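Side-chain contacts in putative endoribonuclease (Klebsiella pneumoniae, PDB 3LYB), which is a putative endoribonuclease of the L-PSP type, a YjgF-like protein that probably cleaves RNA: residues S79-V84 and G89-V94; W74-S79 and I141-T146. All coordinates share one frame; numbering follows the deposited sequence.

Contact 1 (S79-V84 and G89-V94)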
loop_
_atom_site.group_PDB
_atom_site.type_symbol
_atom_site.label_atom_id
_atom_site.label_comp_id
_atom_site.label_asym_id
_atom_site.label_seq_id
_atom_site.Cartn_x
_atom_site.Cartn_y
_atom_site.Cartn_z
ATOM N N SER B 79 21.917 -29.619 4.904
ATOM C CA SER B 79 22.321 -29.792 3.504
ATOM C C SER B 79 23.770 -29.387 3.329
ATOM O O SER B 79 24.547 -30.090 2.693
ATOM C CB SER B 79 21.462 -28.940 2.571
ATOM O OG SER B 79 20.133 -29.420 2.531
ATOM N N ILE B 80 24.122 -28.244 3.907
ATOM C CA ILE B 80 25.473 -27.739 3.826
ATOM C C ILE B 80 26.373 -28.797 4.400
ATOM O O ILE B 80 27.272 -29.252 3.715
ATOM C CB ILE B 80 25.637 -26.352 4.502
ATOM C CG1 ILE B 80 25.045 -25.271 3.590
ATOM C CG2 ILE B 80 27.099 -26.027 4.753
ATOM C CD1 ILE B 80 24.756 -23.949 4.286
ATOM N N ARG B 81 26.087 -29.243 5.614
ATOM C CA ARG B 81 26.865 -30.318 6.222
ATOM C C ARG B 81 27.034 -31.500 5.279
ATOM O O ARG B 81 28.157 -31.852 4.944
ATOM C CB ARG B 81 26.271 -30.772 7.548
ATOM C CG ARG B 81 27.282 -31.436 8.466
ATOM C CD ARG B 81 26.666 -31.863 9.822
ATOM N NE ARG B 81 25.645 -32.913 9.721
ATOM C CZ ARG B 81 25.811 -34.095 9.118
ATOM N NH1 ARG B 81 26.951 -34.396 8.500
ATOM N NH2 ARG B 81 24.830 -34.977 9.097
ATOM N N ARG B 82 25.938 -32.087 4.816
ATOM C CA ARG B 82 26.046 -33.255 3.948
ATOM C C ARG B 82 26.839 -33.010 2.675
ATOM O O ARG B 82 27.575 -33.888 2.226
ATOM C CB ARG B 82 24.681 -33.847 3.622
ATOM C CG ARG B 82 24.275 -34.882 4.627
ATOM C CD ARG B 82 22.839 -35.300 4.458
ATOM N NE ARG B 82 22.200 -35.398 5.771
ATOM C CZ ARG B 82 20.932 -35.748 5.986
ATOM N NH1 ARG B 82 20.128 -36.055 4.974
ATOM N NH2 ARG B 82 20.475 -35.786 7.228
ATOM N N THR B 83 26.687 -31.824 2.094
ATOM C CA THR B 83 27.419 -31.460 0.891
ATOM C C THR B 83 28.904 -31.383 1.231
ATOM O O THR B 83 29.737 -32.033 0.594
ATOM C CB THR B 83 26.921 -30.123 0.346
ATOM O OG1 THR B 83 25.485 -30.138 0.297
ATOM C CG2 THR B 83 27.490 -29.847 -1.052
ATOM N N VAL B 84 29.229 -30.622 2.267
ATOM C CA VAL B 84 30.608 -30.477 2.712
ATOM C C VAL B 84 31.267 -31.840 2.981
ATOM O O VAL B 84 32.474 -32.003 2.813
ATOM C CB VAL B 84 30.666 -29.576 3.950
ATOM C CG1 VAL B 84 32.083 -29.479 4.511
ATOM C CG2 VAL B 84 30.150 -28.187 3.592
ATOM N N GLY B 89 35.239 -32.607 3.798
ATOM C CA GLY B 89 35.334 -31.645 4.908
ATOM C C GLY B 89 34.234 -31.769 5.939
ATOM O O GLY B 89 33.266 -32.500 5.722
ATOM N N GLN B 90 34.383 -31.043 7.050
ATOM C CA GLN B 90 33.415 -31.032 8.153
ATOM C C GLN B 90 32.814 -29.635 8.339
ATOM O O GLN B 90 33.299 -28.658 7.750
ATOM C CB GLN B 90 34.109 -31.462 9.441
ATOM C CG GLN B 90 35.523 -30.887 9.560
ATOM C CD GLN B 90 36.244 -31.239 10.858
ATOM O OE1 GLN B 90 37.481 -31.202 10.912
ATOM N NE2 GLN B 90 35.482 -31.558 11.910
HETATM N N MSE B 91 31.781 -29.526 9.175
HETATM C CA MSE B 91 31.134 -28.233 9.403
HETATM C C MSE B 91 32.115 -27.129 9.775
HETATM O O MSE B 91 31.897 -25.969 9.434
HETATM C CB MSE B 91 30.011 -28.327 10.441
HETATM C CG MSE B 91 28.945 -27.218 10.324
HETATM SE SE MSE B 91 27.940 -27.200 8.606
HETATM C CE MSE B 91 26.982 -25.507 8.758
ATOM N N SER B 92 33.206 -27.471 10.445
ATOM C CA SER B 92 34.151 -26.447 10.903
ATOM C C SER B 92 35.116 -25.915 9.831
ATOM O O SER B 92 35.907 -25.030 10.118
ATOM C CB SER B 92 34.910 -26.945 12.128
ATOM O OG SER B 92 35.066 -28.356 12.071
ATOM N N ASP B 93 35.050 -26.451 8.610
ATOM C CA ASP B 93 35.823 -25.932 7.467
ATOM C C ASP B 93 34.997 -24.951 6.635
ATOM O O ASP B 93 35.511 -24.301 5.721
ATOM C CB ASP B 93 36.320 -27.061 6.540
ATOM C CG ASP B 93 37.023 -28.207 7.290
ATOM O OD1 ASP B 93 37.953 -27.942 8.084
ATOM O OD2 ASP B 93 36.637 -29.384 7.075
ATOM N N VAL B 94 33.704 -24.865 6.929
ATOM C CA VAL B 94 32.857 -23.840 6.341
ATOM C C VAL B 94 33.120 -22.535 7.063
ATOM O O VAL B 94 32.543 -22.310 8.123
ATOM C CB VAL B 94 31.376 -24.164 6.534
ATOM C CG1 VAL B 94 30.525 -23.158 5.790
ATOM C CG2 VAL B 94 31.062 -25.597 6.069
#

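Contact 2 (W74-S79 and I141-T146)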
loop_
_atom_site.group_PDB
_atom_site.type_symbol
_atom_site.label_atom_id
_atom_site.label_comp_id
_atom_site.label_asym_id
_atom_site.label_seq_id
_atom_site.Cartn_x
_atom_site.Cartn_y
_atom_site.Cartn_z
ATOM N N TRP B 74 17.073 -25.651 9.547
ATOM C CA TRP B 74 17.751 -26.869 9.884
ATOM C C TRP B 74 18.056 -27.573 8.566
ATOM O O TRP B 74 19.205 -27.934 8.282
ATOM C CB TRP B 74 16.926 -27.742 10.834
ATOM C CG TRP B 74 17.557 -29.090 10.970
ATOM C CD1 TRP B 74 18.586 -29.436 11.808
ATOM C CD2 TRP B 74 17.269 -30.251 10.179
ATOM N NE1 TRP B 74 18.935 -30.755 11.606
ATOM C CE2 TRP B 74 18.140 -31.280 10.615
ATOM C CE3 TRP B 74 16.347 -30.528 9.160
ATOM C CZ2 TRP B 74 18.116 -32.572 10.064
ATOM C CZ3 TRP B 74 16.313 -31.813 8.609
ATOM C CH2 TRP B 74 17.194 -32.821 9.071
ATOM N N TYR B 75 17.026 -27.714 7.744
ATOM C CA TYR B 75 17.146 -28.384 6.465
ATOM C C TYR B 75 18.271 -27.819 5.607
ATOM O O TYR B 75 18.955 -28.540 4.905
ATOM C CB TYR B 75 15.806 -28.306 5.734
ATOM C CG TYR B 75 15.626 -29.408 4.749
ATOM C CD1 TYR B 75 14.958 -30.584 5.107
ATOM C CD2 TYR B 75 16.150 -29.302 3.453
ATOM C CE1 TYR B 75 14.807 -31.635 4.187
ATOM C CE2 TYR B 75 15.998 -30.337 2.523
ATOM C CZ TYR B 75 15.339 -31.502 2.899
ATOM O OH TYR B 75 15.200 -32.528 1.971
ATOM N N VAL B 76 18.464 -26.515 5.666
ATOM C CA VAL B 76 19.458 -25.880 4.829
ATOM C C VAL B 76 20.838 -26.123 5.397
ATOM O O VAL B 76 21.772 -26.457 4.664
ATOM C CB VAL B 76 19.210 -24.351 4.704
ATOM C CG1 VAL B 76 20.500 -23.598 4.327
ATOM C CG2 VAL B 76 18.144 -24.096 3.699
ATOM N N LEU B 77 20.954 -25.915 6.706
ATOM C CA LEU B 77 22.216 -26.100 7.401
ATOM C C LEU B 77 22.732 -27.533 7.301
ATOM O O LEU B 77 23.907 -27.750 7.005
ATOM C CB LEU B 77 22.100 -25.638 8.839
ATOM C CG LEU B 77 22.081 -24.113 8.977
ATOM C CD1 LEU B 77 21.836 -23.698 10.411
ATOM C CD2 LEU B 77 23.377 -23.478 8.466
ATOM N N GLU B 78 21.835 -28.499 7.493
ATOM C CA GLU B 78 22.160 -29.913 7.322
ATOM C C GLU B 78 22.547 -30.261 5.884
ATOM O O GLU B 78 23.416 -31.104 5.670
ATOM C CB GLU B 78 21.014 -30.800 7.832
ATOM C CG GLU B 78 21.187 -32.320 7.610
ATOM C CD GLU B 78 22.274 -32.982 8.491
ATOM O OE1 GLU B 78 22.781 -32.333 9.441
ATOM O OE2 GLU B 78 22.601 -34.169 8.221
ATOM N N SER B 79 21.917 -29.619 4.904
ATOM C CA SER B 79 22.321 -29.792 3.504
ATOM C C SER B 79 23.770 -29.387 3.329
ATOM O O SER B 79 24.547 -30.090 2.693
ATOM C CB SER B 79 21.462 -28.940 2.571
ATOM O OG SER B 79 20.133 -29.420 2.531
ATOM N N ILE B 141 14.565 -18.554 4.156
ATOM C CA ILE B 141 15.984 -18.487 4.481
ATOM C C ILE B 141 16.762 -19.163 3.366
ATOM O O ILE B 141 16.355 -20.187 2.859
ATOM C CB ILE B 141 16.278 -19.166 5.855
ATOM C CG1 ILE B 141 17.772 -19.212 6.154
ATOM C CG2 ILE B 141 15.700 -20.598 5.924
ATOM C CD1 ILE B 141 18.332 -17.955 6.725
ATOM N N GLU B 142 17.860 -18.571 2.945
ATOM C CA GLU B 142 18.733 -19.232 1.993
ATOM C C GLU B 142 20.160 -18.909 2.396
ATOM O O GLU B 142 20.484 -17.726 2.593
ATOM C CB GLU B 142 18.473 -18.756 0.568
ATOM C CG GLU B 142 19.702 -18.938 -0.310
ATOM C CD GLU B 142 19.428 -18.871 -1.795
ATOM O OE1 GLU B 142 18.256 -18.677 -2.179
ATOM O OE2 GLU B 142 20.398 -19.010 -2.588
ATOM N N VAL B 143 20.994 -19.944 2.542
ATOM C CA VAL B 143 22.398 -19.756 2.977
ATOM C C VAL B 143 23.386 -20.138 1.903
ATOM O O VAL B 143 23.209 -21.134 1.227
ATOM C CB VAL B 143 22.756 -20.561 4.242
ATOM C CG1 VAL B 143 24.188 -20.240 4.667
ATOM C CG2 VAL B 143 21.813 -20.245 5.368
ATOM N N GLU B 144 24.415 -19.322 1.744
ATOM C CA GLU B 144 25.499 -19.586 0.805
ATOM C C GLU B 144 26.770 -19.847 1.602
ATOM O O GLU B 144 27.109 -19.092 2.494
ATOM C CB GLU B 144 25.690 -18.387 -0.136
ATOM C CG GLU B 144 26.841 -18.508 -1.139
ATOM C CD GLU B 144 27.320 -17.147 -1.650
ATOM O OE1 GLU B 144 26.551 -16.494 -2.387
ATOM O OE2 GLU B 144 28.462 -16.717 -1.330
ATOM N N ALA B 145 27.465 -20.919 1.271
ATOM C CA ALA B 145 28.599 -21.353 2.059
ATOM C C ALA B 145 29.885 -21.335 1.264
ATOM O O ALA B 145 29.925 -21.709 0.090
ATOM C CB ALA B 145 28.349 -22.755 2.635
ATOM N N THR B 146 30.943 -20.894 1.914
ATOM C CA THR B 146 32.266 -21.031 1.350
ATOM C C THR B 146 33.181 -21.861 2.278
ATOM O O THR B 146 33.211 -21.670 3.495
ATOM C CB THR B 146 32.853 -19.674 1.004
ATOM O OG1 THR B 146 31.916 -18.977 0.176
ATOM C CG2 THR B 146 34.145 -19.841 0.236
#

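Contact 1 (S79-V84 and G89-V94)
V84 buries more surface in this contact than any other residue, and it meets G89-V94 with both methyls and its carbonyl. CG1, anti to the backbone N, lies against the carbonyl of G89, V84 CG1 being 3.5 Å from G89 O, with the carbonyl oxygen of Q90 also near. The other branch reaches V94, where V84 CG2 and V94 CG2 stand 3.7 Å apart as the two side chains cross. A forked residue suits this place because one methyl covers the turn while the other joins the core. Next to these methyls, G89 N donates to V84 O at 3.0 Å, a bent bond of 132° at the hydrogen. The chain thus comes back to the last turn of helix 60-85, and G89 lets its bare backbone lie close beside V84. This is a compact helix-to-strand connection: 91-93 form a short 3-10 turn that leads directly towards strand 94-101 of the sheet, against which the helix packs. In M91, a selenomethionine, the bend at chi2 (62°) turns the selenium and its methyl towards the helix side at R81 and I80. M91 SE is 4.1 Å from R81 N, and M91 CE is 4.0 Å from I80 CG2. A long, flexible apolar chain can follow the helix surface in this way. I80 CG2 also faces V94, and Y118 packs on both M91 and V94. R81 lends only its inner aliphatic part to the selenium, since its guanidinium leads away to a salt bridge with E78. The turn itself is held by D93, whose OD2 takes the N-H of Q90 at 2.8 Å in a nearly straight bond (173°), on the anti side of the carboxylate.

Contact 2 (W74-S79 and I141-T146)
V76 and V143 make the one apolar side-chain contact between the segments. One methyl does the work on the helix side: V76 CG1, anti to its own backbone N (chi1 157°), lies 3.7 Å from V143 CG2 and 3.8 Å from V143 CB, so it rests against the flank of the strand valine as the two side chains cross. V76 CG2 turns towards the start of the strand, 4.4 Å from I141 O. Compact branched residues fit here, where V76 CA comes to 7.0 Å of V143 CA, the nearest pair of CA atoms. No hydrogen bond joins the two segments.

Polar bonds stay within each element or point elsewhere. In the helix, Y75 O accepts from both S79 N and S79 OG, the hydroxyl at 2.8 Å, a serine folding back onto its own helix. On the strand, E142 and E144 turn away from the helix; buried E144 OE2 forms a salt bridge with K96 and OE1 a hydrogen bond with T126, both of the second subunit, so the far face of the strand forms part of an interface.

Strand 141-148 runs between antiparallel neighbours 23-26 and 94-101, helix 60-85 runs along the face that carries I141 and V143, and Y110 of helix 107-115 packs on both of these residues.

In the fold
Contacts 1 and 2 follow one another along helix 60-85, their centres about 10 Å apart, and share S79 at the junction. Along the chain the order is 74-79, 79-84, 89-94, then 141-146; apart from the shared S79, the short return of contact 1 falls within the sequence that separates the two segments of contact 2. Both feed one hydrophobic layer between helix and mixed sheet: I80 CD1 reaches V143 CG1 at 3.8 Å, and V94 CG1 meets A145 CB at 3.9 Å. Contact 2 is centred about 3 Å from the centre of the chain, contact 1 about 11 Å, together fixing helix 60-85 on the sheet of this YjgF-like domain.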